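Local structure of mannosephosphate isomerase, putative (Archaeoglobus fulgidus, 1ZX5) at residues A26-F31 with V87-A92; Y194-N197 with K203-K206; E63-S66 with L72-R75; R182-S187 with V294-K299. The protein probably catalyses the zinc-dependent interconversion of D-mannose 6-phosphate and D-fructose 6-phosphate, as a type 1 mannose-6-phosphate isomerase of cupin fold. All blocks are in the same frame, centred on the assembly; numbering follows the deposited sequence. Where two conformers were deposited one is given.

Interaction 1 of 4, residues A26-F31 with V87-A92. With ACY (acetic acid), chain F.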
loop_
_atom_site.group_PDB
_atom_site.type_symbol
_atom_site.label_atom_id
_atom_site.label_comp_id
_atom_site.label_asym_id
_atom_site.label_seq_id
_atom_site.Cartn_x
_atom_site.Cartn_y
_atom_site.Cartn_z
ATOM N N ALA A 26 3.042 12.605 -9.926
ATOM C CA ALA A 26 3.248 14.058 -9.888
ATOM C C ALA A 26 1.962 14.791 -10.278
ATOM O O ALA A 26 1.607 15.803 -9.671
ATOM C CB ALA A 26 4.398 14.478 -10.791
ATOM N N LEU A 27 1.253 14.254 -11.271
ATOM C CA LEU A 27 -0.000 14.845 -11.725
ATOM C C LEU A 27 -1.081 14.797 -10.643
ATOM O O LEU A 27 -1.776 15.788 -10.443
ATOM C CB LEU A 27 -0.480 14.196 -13.024
ATOM C CG LEU A 27 -1.272 15.163 -13.907
ATOM C CD1 LEU A 27 -0.309 16.083 -14.685
ATOM C CD2 LEU A 27 -2.213 14.403 -14.861
ATOM N N LEU A 28 -1.202 13.670 -9.937
ATOM C CA LEU A 28 -2.067 13.600 -8.752
ATOM C C LEU A 28 -1.744 14.714 -7.771
ATOM O O LEU A 28 -2.652 15.312 -7.211
ATOM C CB LEU A 28 -1.931 12.259 -8.024
ATOM C CG LEU A 28 -2.586 11.034 -8.664
ATOM C CD1 LEU A 28 -2.280 9.807 -7.838
ATOM C CD2 LEU A 28 -4.086 11.247 -8.840
ATOM N N LYS A 29 -0.454 14.986 -7.577
ATOM C CA LYS A 29 0.008 15.974 -6.608
ATOM C C LYS A 29 0.159 17.377 -7.206
ATOM O O LYS A 29 0.806 18.238 -6.600
ATOM C CB LYS A 29 1.329 15.531 -5.960
ATOM C CG LYS A 29 1.332 14.101 -5.415
ATOM C CD LYS A 29 0.330 13.919 -4.291
ATOM C CE LYS A 29 0.418 12.525 -3.686
ATOM N NZ LYS A 29 -0.513 12.444 -2.515
ATOM N N GLY A 30 -0.408 17.596 -8.394
ATOM C CA GLY A 30 -0.530 18.938 -8.969
ATOM C C GLY A 30 0.650 19.487 -9.750
ATOM O O GLY A 30 0.732 20.698 -9.955
ATOM N N PHE A 31 1.570 18.633 -10.203
ATOM C CA PHE A 31 2.675 19.122 -11.040
ATOM C C PHE A 31 3.059 18.156 -12.162
ATOM O O PHE A 31 2.569 17.043 -12.214
ATOM C CB PHE A 31 3.889 19.588 -10.195
ATOM C CG PHE A 31 4.623 18.468 -9.452
ATOM C CD1 PHE A 31 5.909 18.085 -9.839
ATOM C CD2 PHE A 31 4.047 17.834 -8.352
ATOM C CE1 PHE A 31 6.612 17.060 -9.153
ATOM C CE2 PHE A 31 4.734 16.812 -7.660
ATOM C CZ PHE A 31 6.022 16.429 -8.065
ATOM N N VAL A 87 1.518 2.829 3.486
ATOM C CA VAL A 87 0.603 3.075 2.388
ATOM C C VAL A 87 1.355 3.809 1.296
ATOM O O VAL A 87 1.961 4.849 1.549
ATOM C CB VAL A 87 -0.648 3.906 2.842
ATOM C CG1 VAL A 87 -1.584 4.133 1.682
ATOM C CG2 VAL A 87 -1.383 3.201 3.982
ATOM N N ARG A 88 1.310 3.259 0.083
ATOM C CA ARG A 88 2.020 3.824 -1.045
ATOM C C ARG A 88 1.177 3.842 -2.308
ATOM O O ARG A 88 0.559 2.834 -2.645
ATOM C CB ARG A 88 3.261 2.996 -1.338
ATOM C CG ARG A 88 4.276 3.017 -0.232
ATOM C CD ARG A 88 5.528 2.334 -0.682
ATOM N NE ARG A 88 5.438 0.886 -0.600
ATOM C CZ ARG A 88 6.393 0.066 -1.028
ATOM N NH1 ARG A 88 7.501 0.553 -1.592
ATOM N NH2 ARG A 88 6.243 -1.245 -0.898
ATOM N N LEU A 89 1.161 4.986 -2.997
ATOM C CA LEU A 89 0.793 5.021 -4.405
ATOM C C LEU A 89 2.009 4.563 -5.198
ATOM O O LEU A 89 3.135 5.011 -4.919
ATOM C CB LEU A 89 0.371 6.433 -4.845
ATOM C CG LEU A 89 -0.854 7.032 -4.143
ATOM C CD1 LEU A 89 -1.059 8.475 -4.590
ATOM C CD2 LEU A 89 -2.089 6.174 -4.415
ATOM N N ILE A 90 1.780 3.669 -6.166
ATOM C CA ILE A 90 2.854 3.103 -7.005
ATOM C C ILE A 90 2.481 3.266 -8.475
ATOM O O ILE A 90 1.405 2.850 -8.899
ATOM C CB ILE A 90 3.084 1.580 -6.729
ATOM C CG1 ILE A 90 3.375 1.296 -5.246
ATOM C CG2 ILE A 90 4.150 0.969 -7.699
ATOM C CD1 ILE A 90 4.742 1.675 -4.785
ATOM N N ASP A 91 3.374 3.873 -9.244
ATOM C CA ASP A 91 3.188 4.010 -10.679
ATOM C C ASP A 91 4.190 3.107 -11.390
ATOM O O ASP A 91 5.300 3.537 -11.734
ATOM C CB ASP A 91 3.346 5.471 -11.121
ATOM C CG ASP A 91 3.039 5.675 -12.602
ATOM O OD1 ASP A 91 2.364 4.799 -13.191
ATOM O OD2 ASP A 91 3.476 6.706 -13.184
ATOM N N ALA A 92 3.808 1.842 -11.566
ATOM C CA ALA A 92 4.669 0.874 -12.244
ATOM C C ALA A 92 4.437 1.012 -13.743
ATOM O O ALA A 92 3.783 0.175 -14.363
ATOM C CB ALA A 92 4.384 -0.559 -11.741
HETATM C C ACY F . 0.962 15.090 -0.427
HETATM O O ACY F . 1.378 16.021 -1.168
HETATM O OXT ACY F . 1.035 13.879 -0.709
HETATM C CH3 ACY F . 0.336 15.460 0.885
#
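L28 and L89 supply the apolar part of this small buried contact, reaching toward each other until their methyl tips meet, CD1 of L28 lying 3.7 Å from CD1 of L89. K29 adds a looser touch: its methylene CE comes within 4.4 Å of CD1 of L89, so the aliphatic part of the lysine passes beside the same leucine methyl. Y253 of strand 250-256 also packs on both L28 and L89.

No hydrogen bond crosses between the two segments; within 26-31, two backbone bonds end helix 24-28 in a Schellman motif. F31 N bonds to A26 O at 2.9 Å and G30 N to L27 O at 3.1 Å, with G30 as the C-prime residue at positive phi (85°). The contact sets the end of this short helix against strand 85-92, an inner strand of the six-stranded antiparallel sheet in the region assigned to the type I catalytic domain, which belongs to the cupin clan.

The polar interactions belong to K29. A bend at chi2 (-63°) followed by two extended torsions carries NZ to an acetate, probably from the crystallisation liquor, whose OXT it meets at 2.8 Å. NZ also bonds to the carbonyl oxygen of G272 and forms a salt bridge with OE2 of E41, while Y273 offers a cation-pi contact.

Interaction 2 of 4, residues Y194-N197 with K203-K206. With ACY (acetic acid), chain H.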
loop_
_atom_site.group_PDB
_atom_site.type_symbol
_atom_site.label_atom_id
_atom_site.label_comp_id
_atom_site.label_asym_id
_atom_site.label_seq_id
_atom_site.Cartn_x
_atom_site.Cartn_y
_atom_site.Cartn_z
ATOM N N TYR A 194 13.007 -8.920 -2.341
ATOM C CA TYR A 194 14.131 -9.573 -2.980
ATOM C C TYR A 194 13.823 -9.798 -4.439
ATOM O O TYR A 194 12.835 -10.446 -4.785
ATOM C CB TYR A 194 14.450 -10.889 -2.286
ATOM C CG TYR A 194 14.626 -10.748 -0.793
ATOM C CD1 TYR A 194 15.549 -9.826 -0.251
ATOM C CD2 TYR A 194 13.884 -11.538 0.086
ATOM C CE1 TYR A 194 15.715 -9.700 1.136
ATOM C CE2 TYR A 194 14.035 -11.423 1.470
ATOM C CZ TYR A 194 14.948 -10.505 1.988
ATOM O OH TYR A 194 15.105 -10.425 3.359
ATOM N N PHE A 195 14.677 -9.252 -5.291
ATOM C CA PHE A 195 14.435 -9.260 -6.730
ATOM C C PHE A 195 15.085 -10.464 -7.386
ATOM O O PHE A 195 16.050 -11.018 -6.862
ATOM C CB PHE A 195 14.907 -7.931 -7.343
ATOM C CG PHE A 195 13.968 -6.775 -7.052
ATOM C CD1 PHE A 195 13.020 -6.370 -8.001
ATOM C CD2 PHE A 195 14.013 -6.110 -5.824
ATOM C CE1 PHE A 195 12.121 -5.311 -7.728
ATOM C CE2 PHE A 195 13.130 -5.047 -5.543
ATOM C CZ PHE A 195 12.175 -4.650 -6.491
ATOM N N PHE A 196 14.543 -10.874 -8.527
ATOM C CA PHE A 196 15.096 -11.985 -9.299
ATOM C C PHE A 196 16.380 -11.582 -10.031
ATOM O O PHE A 196 16.386 -11.372 -11.244
ATOM C CB PHE A 196 14.046 -12.507 -10.287
ATOM C CG PHE A 196 13.053 -13.472 -9.681
ATOM C CD1 PHE A 196 12.635 -13.340 -8.346
ATOM C CD2 PHE A 196 12.516 -14.503 -10.455
ATOM C CE1 PHE A 196 11.703 -14.227 -7.790
ATOM C CE2 PHE A 196 11.575 -15.389 -9.911
ATOM C CZ PHE A 196 11.175 -15.254 -8.577
ATOM N N ASN A 197 17.469 -11.457 -9.280
ATOM C CA ASN A 197 18.765 -11.102 -9.846
ATOM C C ASN A 197 19.851 -11.739 -9.004
ATOM O O ASN A 197 19.573 -12.263 -7.917
ATOM C CB ASN A 197 18.952 -9.565 -9.968
ATOM C CG ASN A 197 18.848 -8.822 -8.625
ATOM O OD1 ASN A 197 19.327 -9.279 -7.589
ATOM N ND2 ASN A 197 18.240 -7.656 -8.660
ATOM N N LYS A 203 18.678 -14.753 -1.048
ATOM C CA LYS A 203 17.489 -14.427 -0.274
ATOM C C LYS A 203 16.235 -14.970 -0.953
ATOM O O LYS A 203 15.371 -15.519 -0.288
ATOM C CB LYS A 203 17.336 -12.909 -0.064
ATOM C CG LYS A 203 18.542 -12.169 0.518
ATOM C CD LYS A 203 18.875 -12.588 1.930
ATOM C CE LYS A 203 20.042 -11.758 2.501
ATOM N NZ LYS A 203 19.530 -10.607 3.324
ATOM N N VAL A 204 16.139 -14.792 -2.269
ATOM C CA VAL A 204 15.046 -15.340 -3.072
ATOM C C VAL A 204 14.868 -16.842 -2.815
ATOM O O VAL A 204 13.755 -17.299 -2.560
ATOM C CB VAL A 204 15.252 -15.083 -4.602
ATOM C CG1 VAL A 204 14.221 -15.841 -5.432
ATOM C CG2 VAL A 204 15.194 -13.589 -4.914
ATOM N N LYS A 205 15.965 -17.597 -2.865
ATOM C CA LYS A 205 15.922 -19.050 -2.677
ATOM C C LYS A 205 15.317 -19.463 -1.334
ATOM O O LYS A 205 14.605 -20.454 -1.242
ATOM C CB LYS A 205 17.320 -19.653 -2.808
ATOM C CG LYS A 205 17.867 -19.663 -4.222
ATOM C CD LYS A 205 19.091 -20.591 -4.337
ATOM C CE LYS A 205 20.278 -20.051 -3.552
ATOM N NZ LYS A 205 21.551 -20.805 -3.822
ATOM N N LYS A 206 15.602 -18.685 -0.302
ATOM C CA LYS A 206 15.096 -18.955 1.038
ATOM C C LYS A 206 13.614 -18.629 1.287
ATOM O O LYS A 206 13.016 -19.163 2.220
ATOM C CB LYS A 206 15.983 -18.240 2.051
ATOM C CG LYS A 206 17.346 -18.939 2.171
ATOM C CD LYS A 206 18.273 -18.181 3.080
ATOM C CE LYS A 206 19.603 -18.905 3.256
ATOM N NZ LYS A 206 20.610 -17.928 3.789
HETATM C C ACY H . 17.256 -4.960 -5.330
HETATM O O ACY H . 17.764 -5.572 -6.297
HETATM O OXT ACY H . 17.009 -5.496 -4.228
HETATM C CH3 ACY H . 16.918 -3.504 -5.493
#
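The backbones of 194-197 and 203-206 come closest at Y194 and V204, whose CA atoms are 5.8 Å apart, and an inverse gamma turn centred on F196, with N197 N bonded to F195 O at 2.8 Å, bends the chain after strand 194-195. K203 lays its first methylene over one face of the Y194 ring: CB stands 3.5 Å from the centroid of that ring and 10° off its normal, a CH-pi contact. The Y194 hydroxyl and K203 NZ share a partner, OE2 of E112.

V204 uses its two branches differently. CG2 touches Y194 CB at 3.8 Å and the carbonyl O of F195 at 3.3 Å, whereas CG1, anti to the backbone N (chi1 171°), meets F196 CE1 at 3.8 Å, the two side chains crossing at about a right angle. Beyond the turn, N197 ND2 donates to O of an acetate, probably from the crystallisation liquor, at 3.2 Å and nearly straight (167°). Helix 201-207 thus covers a short strand that pairs with 99-100. F196 also packs edge-to-face on F153, a residue of the pocket that holds beta-L-fructofuranose in this crystal, so the contact lies beside that site, the F196 side chain about 6 Å from the sugar.

Interaction 3 of 4, residues E63-S66 with L72-R75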
loop_
_atom_site.group_PDB
_atom_site.type_symbol
_atom_site.label_atom_id
_atom_site.label_comp_id
_atom_site.label_asym_id
_atom_site.label_seq_id
_atom_site.Cartn_x
_atom_site.Cartn_y
_atom_site.Cartn_z
ATOM N N GLU A 63 7.110 11.046 15.404
ATOM C CA GLU A 63 6.788 11.800 16.607
ATOM C C GLU A 63 5.310 11.598 16.938
ATOM O O GLU A 63 4.972 11.188 18.051
ATOM C CB GLU A 63 7.118 13.288 16.436
ATOM C CG GLU A 63 7.065 14.099 17.731
ATOM C CD GLU A 63 7.499 15.547 17.549
ATOM O OE1 GLU A 63 8.598 15.786 17.001
ATOM O OE2 GLU A 63 6.749 16.451 17.969
ATOM N N LEU A 64 4.437 11.843 15.959
ATOM C CA LEU A 64 2.989 11.696 16.178
ATOM C C LEU A 64 2.640 10.342 16.819
ATOM O O LEU A 64 1.890 10.286 17.791
ATOM C CB LEU A 64 2.195 11.909 14.876
ATOM C CG LEU A 64 0.667 11.829 15.029
ATOM C CD1 LEU A 64 0.098 13.090 15.697
ATOM C CD2 LEU A 64 -0.012 11.572 13.707
ATOM N N PHE A 65 3.211 9.266 16.287
ATOM C CA PHE A 65 2.923 7.933 16.787
ATOM C C PHE A 65 3.482 7.677 18.199
ATOM O O PHE A 65 2.810 7.068 19.027
ATOM C CB PHE A 65 3.383 6.854 15.795
ATOM C CG PHE A 65 2.979 5.461 16.188
ATOM C CD1 PHE A 65 1.654 5.047 16.069
ATOM C CD2 PHE A 65 3.912 4.569 16.694
ATOM C CE1 PHE A 65 1.269 3.754 16.438
ATOM C CE2 PHE A 65 3.538 3.275 17.069
ATOM C CZ PHE A 65 2.213 2.866 16.931
ATOM N N SER A 66 4.693 8.146 18.496
ATOM C CA SER A 66 5.218 7.946 19.850
ATOM C C SER A 66 4.418 8.729 20.912
ATOM O O SER A 66 4.267 8.258 22.035
ATOM C CB SER A 66 6.729 8.228 19.940
ATOM O OG SER A 66 7.026 9.578 19.638
ATOM N N LEU A 72 -4.399 7.109 18.413
ATOM C CA LEU A 72 -4.380 6.776 16.991
ATOM C C LEU A 72 -4.906 5.372 16.710
ATOM O O LEU A 72 -5.712 5.180 15.799
ATOM C CB LEU A 72 -2.976 6.918 16.396
ATOM C CG LEU A 72 -2.478 8.292 15.951
ATOM C CD1 LEU A 72 -1.008 8.172 15.562
ATOM C CD2 LEU A 72 -3.302 8.835 14.791
ATOM N N LEU A 73 -4.446 4.397 17.490
ATOM C CA LEU A 73 -4.735 2.997 17.205
ATOM C C LEU A 73 -6.068 2.529 17.756
ATOM O O LEU A 73 -6.690 1.632 17.179
ATOM C CB LEU A 73 -3.613 2.091 17.709
ATOM C CG LEU A 73 -2.240 2.201 17.037
ATOM C CD1 LEU A 73 -1.232 1.338 17.801
ATOM C CD2 LEU A 73 -2.267 1.817 15.552
ATOM N N GLY A 74 -6.501 3.128 18.866
ATOM C CA GLY A 74 -7.770 2.777 19.488
ATOM C C GLY A 74 -7.790 1.334 19.935
ATOM O O GLY A 74 -6.924 0.911 20.708
ATOM N N ARG A 75 -8.758 0.574 19.428
ATOM C CA ARG A 75 -8.917 -0.838 19.795
ATOM C C ARG A 75 -7.768 -1.721 19.288
ATOM O O ARG A 75 -7.599 -2.851 19.756
ATOM C CB ARG A 75 -10.268 -1.382 19.320
ATOM C CG ARG A 75 -11.472 -0.701 19.967
ATOM C CD ARG A 75 -12.803 -1.385 19.626
ATOM N NE ARG A 75 -13.034 -1.458 18.186
ATOM C CZ ARG A 75 -12.981 -2.574 17.458
ATOM N NH1 ARG A 75 -12.716 -3.746 18.031
ATOM N NH2 ARG A 75 -13.198 -2.516 16.144
#
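This is an apolar contact between two portions of one helix, 61-73, where L64 and F65 meet L72 and L73 eight residues on. The helix lies in the region assigned to the cupin-clan catalytic domain and rests against strand 274-277, whose L276 touches both L64 and L72. No hydrogen bond joins the two portions directly. The chain between them departs from a straight helix, and they are drawn together with 7.4 Å between the CA atoms of F65 and L72.

L72 CD1 is the shared point. It sits 4.0 Å from L64 CD2 and 4.1 Å from F65 CD1, so one methyl fills the angle between the two neighbouring side chains. The ring of F65 is brought there by a chi1 of -174°, which sets CG opposite the backbone N. L72 CD1 and L73 CD1 both lie at the edge of this ring, near its plane, and F83 packs on it edge-to-face. L4 packs on L64 and L72 as well.

After L73 the chain leaves the helix through G74, with phi at 62°. The side chains of F65 and L73 cross at about a right angle, and the ring atom CE1 of F65 comes 3.7 Å from CD1 of L73.

Interaction 4 of 4, residues R182-S187 with V294-K299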
loop_
_atom_site.group_PDB
_atom_site.type_symbol
_atom_site.label_atom_id
_atom_site.label_comp_id
_atom_site.label_asym_id
_atom_site.label_seq_id
_atom_site.Cartn_x
_atom_site.Cartn_y
_atom_site.Cartn_z
ATOM N N ARG A 182 -1.114 1.364 -12.291
ATOM C CA ARG A 182 -1.242 2.373 -11.240
ATOM C C ARG A 182 -1.977 1.736 -10.076
ATOM O O ARG A 182 -3.062 1.188 -10.247
ATOM C CB ARG A 182 -2.042 3.574 -11.738
ATOM C CG ARG A 182 -1.415 4.262 -12.931
ATOM C CD ARG A 182 -2.402 5.188 -13.580
ATOM N NE ARG A 182 -1.787 5.907 -14.684
ATOM C CZ ARG A 182 -2.419 6.811 -15.436
ATOM N NH1 ARG A 182 -3.695 7.102 -15.215
ATOM N NH2 ARG A 182 -1.776 7.424 -16.416
ATOM N N VAL A 183 -1.393 1.823 -8.886
ATOM C CA VAL A 183 -1.869 0.990 -7.783
ATOM C C VAL A 183 -1.642 1.662 -6.422
ATOM O O VAL A 183 -0.663 2.409 -6.216
ATOM C CB VAL A 183 -1.274 -0.489 -7.901
ATOM C CG1 VAL A 183 0.198 -0.470 -8.202
ATOM C CG2 VAL A 183 -1.553 -1.345 -6.663
ATOM N N LEU A 184 -2.602 1.453 -5.525
ATOM C CA LEU A 184 -2.451 1.769 -4.121
ATOM C C LEU A 184 -2.042 0.477 -3.423
ATOM O O LEU A 184 -2.768 -0.522 -3.497
ATOM C CB LEU A 184 -3.791 2.273 -3.578
ATOM C CG LEU A 184 -3.928 2.558 -2.072
ATOM C CD1 LEU A 184 -2.984 3.679 -1.648
ATOM C CD2 LEU A 184 -5.352 2.928 -1.730
ATOM N N GLU A 185 -0.898 0.488 -2.738
ATOM C CA GLU A 185 -0.399 -0.709 -2.043
ATOM C C GLU A 185 -0.325 -0.497 -0.529
ATOM O O GLU A 185 0.493 0.290 -0.038
ATOM C CB GLU A 185 0.972 -1.166 -2.616
ATOM C CG GLU A 185 0.918 -1.524 -4.105
ATOM C CD GLU A 185 2.200 -2.121 -4.691
ATOM O OE1 GLU A 185 3.103 -2.556 -3.935
ATOM O OE2 GLU A 185 2.285 -2.166 -5.940
ATOM N N VAL A 186 -1.186 -1.197 0.207
ATOM C CA VAL A 186 -1.178 -1.136 1.656
ATOM C C VAL A 186 -0.431 -2.377 2.127
ATOM O O VAL A 186 -0.849 -3.504 1.837
ATOM C CB VAL A 186 -2.613 -1.101 2.258
ATOM C CG1 VAL A 186 -2.545 -0.946 3.787
ATOM C CG2 VAL A 186 -3.425 0.020 1.632
ATOM N N SER A 187 0.683 -2.181 2.835
ATOM C CA SER A 187 1.459 -3.314 3.319
ATOM C C SER A 187 1.806 -3.176 4.793
ATOM O O SER A 187 1.518 -2.155 5.410
ATOM C CB SER A 187 2.733 -3.475 2.504
ATOM O OG SER A 187 3.609 -2.373 2.711
ATOM N N VAL A 294 -11.263 5.671 -0.769
ATOM C CA VAL A 294 -10.770 4.410 -0.261
ATOM C C VAL A 294 -10.596 4.533 1.243
ATOM O O VAL A 294 -9.919 5.453 1.722
ATOM C CB VAL A 294 -9.409 4.020 -0.919
ATOM C CG1 VAL A 294 -8.957 2.621 -0.443
ATOM C CG2 VAL A 294 -9.509 4.086 -2.462
ATOM N N ARG A 295 -11.200 3.614 1.989
ATOM C CA ARG A 295 -10.994 3.556 3.428
ATOM C C ARG A 295 -10.017 2.422 3.758
ATOM O O ARG A 295 -10.274 1.265 3.443
ATOM C CB ARG A 295 -12.320 3.344 4.156
ATOM C CG ARG A 295 -12.212 3.519 5.653
ATOM C CD ARG A 295 -13.539 3.278 6.369
ATOM N NE ARG A 295 -13.953 1.881 6.342
ATOM C CZ ARG A 295 -13.781 1.007 7.331
ATOM N NH1 ARG A 295 -14.218 -0.242 7.180
ATOM N NH2 ARG A 295 -13.201 1.367 8.475
ATOM N N ILE A 296 -8.908 2.772 4.396
ATOM C CA ILE A 296 -7.900 1.816 4.815
ATOM C C ILE A 296 -8.034 1.689 6.331
ATOM O O ILE A 296 -8.113 2.682 7.035
ATOM C CB ILE A 296 -6.462 2.286 4.382
ATOM C CG1 ILE A 296 -6.422 2.528 2.867
ATOM C CG2 ILE A 296 -5.378 1.284 4.836
ATOM C CD1 ILE A 296 -5.247 3.413 2.380
ATOM N N TYR A 297 -8.094 0.469 6.835
ATOM C CA TYR A 297 -8.381 0.271 8.249
ATOM C C TYR A 297 -7.535 -0.859 8.817
ATOM O O TYR A 297 -7.099 -1.756 8.092
ATOM C CB TYR A 297 -9.886 -0.020 8.468
ATOM C CG TYR A 297 -10.396 -1.152 7.616
ATOM C CD1 TYR A 297 -10.346 -2.473 8.079
ATOM C CD2 TYR A 297 -10.901 -0.915 6.332
ATOM C CE1 TYR A 297 -10.791 -3.524 7.306
ATOM C CE2 TYR A 297 -11.362 -1.966 5.542
ATOM C CZ TYR A 297 -11.297 -3.270 6.034
ATOM O OH TYR A 297 -11.746 -4.332 5.269
ATOM N N LEU A 298 -7.313 -0.799 10.125
ATOM C CA LEU A 298 -6.636 -1.868 10.846
ATOM C C LEU A 298 -7.668 -2.910 11.257
ATOM O O LEU A 298 -8.848 -2.598 11.428
ATOM C CB LEU A 298 -5.902 -1.305 12.062
ATOM C CG LEU A 298 -4.920 -0.161 11.796
ATOM C CD1 LEU A 298 -4.248 0.258 13.104
ATOM C CD2 LEU A 298 -3.872 -0.527 10.715
ATOM N N LYS A 299 -7.227 -4.153 11.373
ATOM C CA LYS A 299 -8.088 -5.228 11.817
ATOM C C LYS A 299 -7.591 -5.754 13.157
ATOM O O LYS A 299 -6.391 -5.976 13.357
ATOM C CB LYS A 299 -8.130 -6.348 10.782
ATOM C CG LYS A 299 -8.977 -6.025 9.573
ATOM C CD LYS A 299 -8.822 -7.090 8.512
ATOM C CE LYS A 299 -9.543 -8.377 8.902
ATOM N NZ LYS A 299 -9.178 -9.491 7.988
#
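L184 and V186 pack against V294 and I296 near the centre of the chain, all four buried and all four with CB turned into the interface. Together they form the tight part of the contact. V186 and I296 slide past each other in opposite directions and meet through several carbons: CG1 of V186 lies 3.8 Å from CG2 of I296, and CG2 of V186 lies 3.9 Å from CD1 of I296. L184 is engaged just as closely, but through CD2. With CG anti to the backbone N (chi1 175°), its CD2 reaches V294 CG1 tip to tip at 3.8 Å and, again end-on, I296 CD1 at 4.1 Å.

The two strands point almost the same way, their N-to-C directions 9° apart, but their axes come no closer than 9.8 Å. That distance is a sheet-to-sheet packing distance, and no hydrogen bond crosses: strand 181-188 bonds to 85-92 and 119-123 in the six-stranded sheet, strand 291-298 to 230-237 and 250-256 in a five-stranded one. The contact thus joins the face of a sheet of the catalytic region to one of the C-terminal cupin domain.

The outer faces differ. On strand 291-298 the partly exposed R295 makes a salt bridge with E233 and the partly exposed Y297 a hydrogen bond with E226, and CD2 of Y297 lies 3.4 Å above the plane of the R295 guanidinium, offset toward its rim. On strand 181-188, E185 is partly exposed, whereas V183 on the same side is buried against W121 and I90.

From the N terminus, interaction 1 closes the first long loop, bringing helix 24-28 to strand 85-92. Interaction 3, within helix 61-73, is nested inside that loop, although the nearest atoms of the two are about 12 Å apart. Interaction 4 opens later, at strand 181-188, and its loop to strand 291-298 encloses interaction 2, which joins strand 194-195 to helix 201-207. Interactions 1 and 4 meet in one sheet, where R88 and I90 pair with E185 and V183. Interaction 3 touches interaction 4 through L73 and L298. Interaction 2 stands apart from all three, its centre about 26 Å from that of interaction 4.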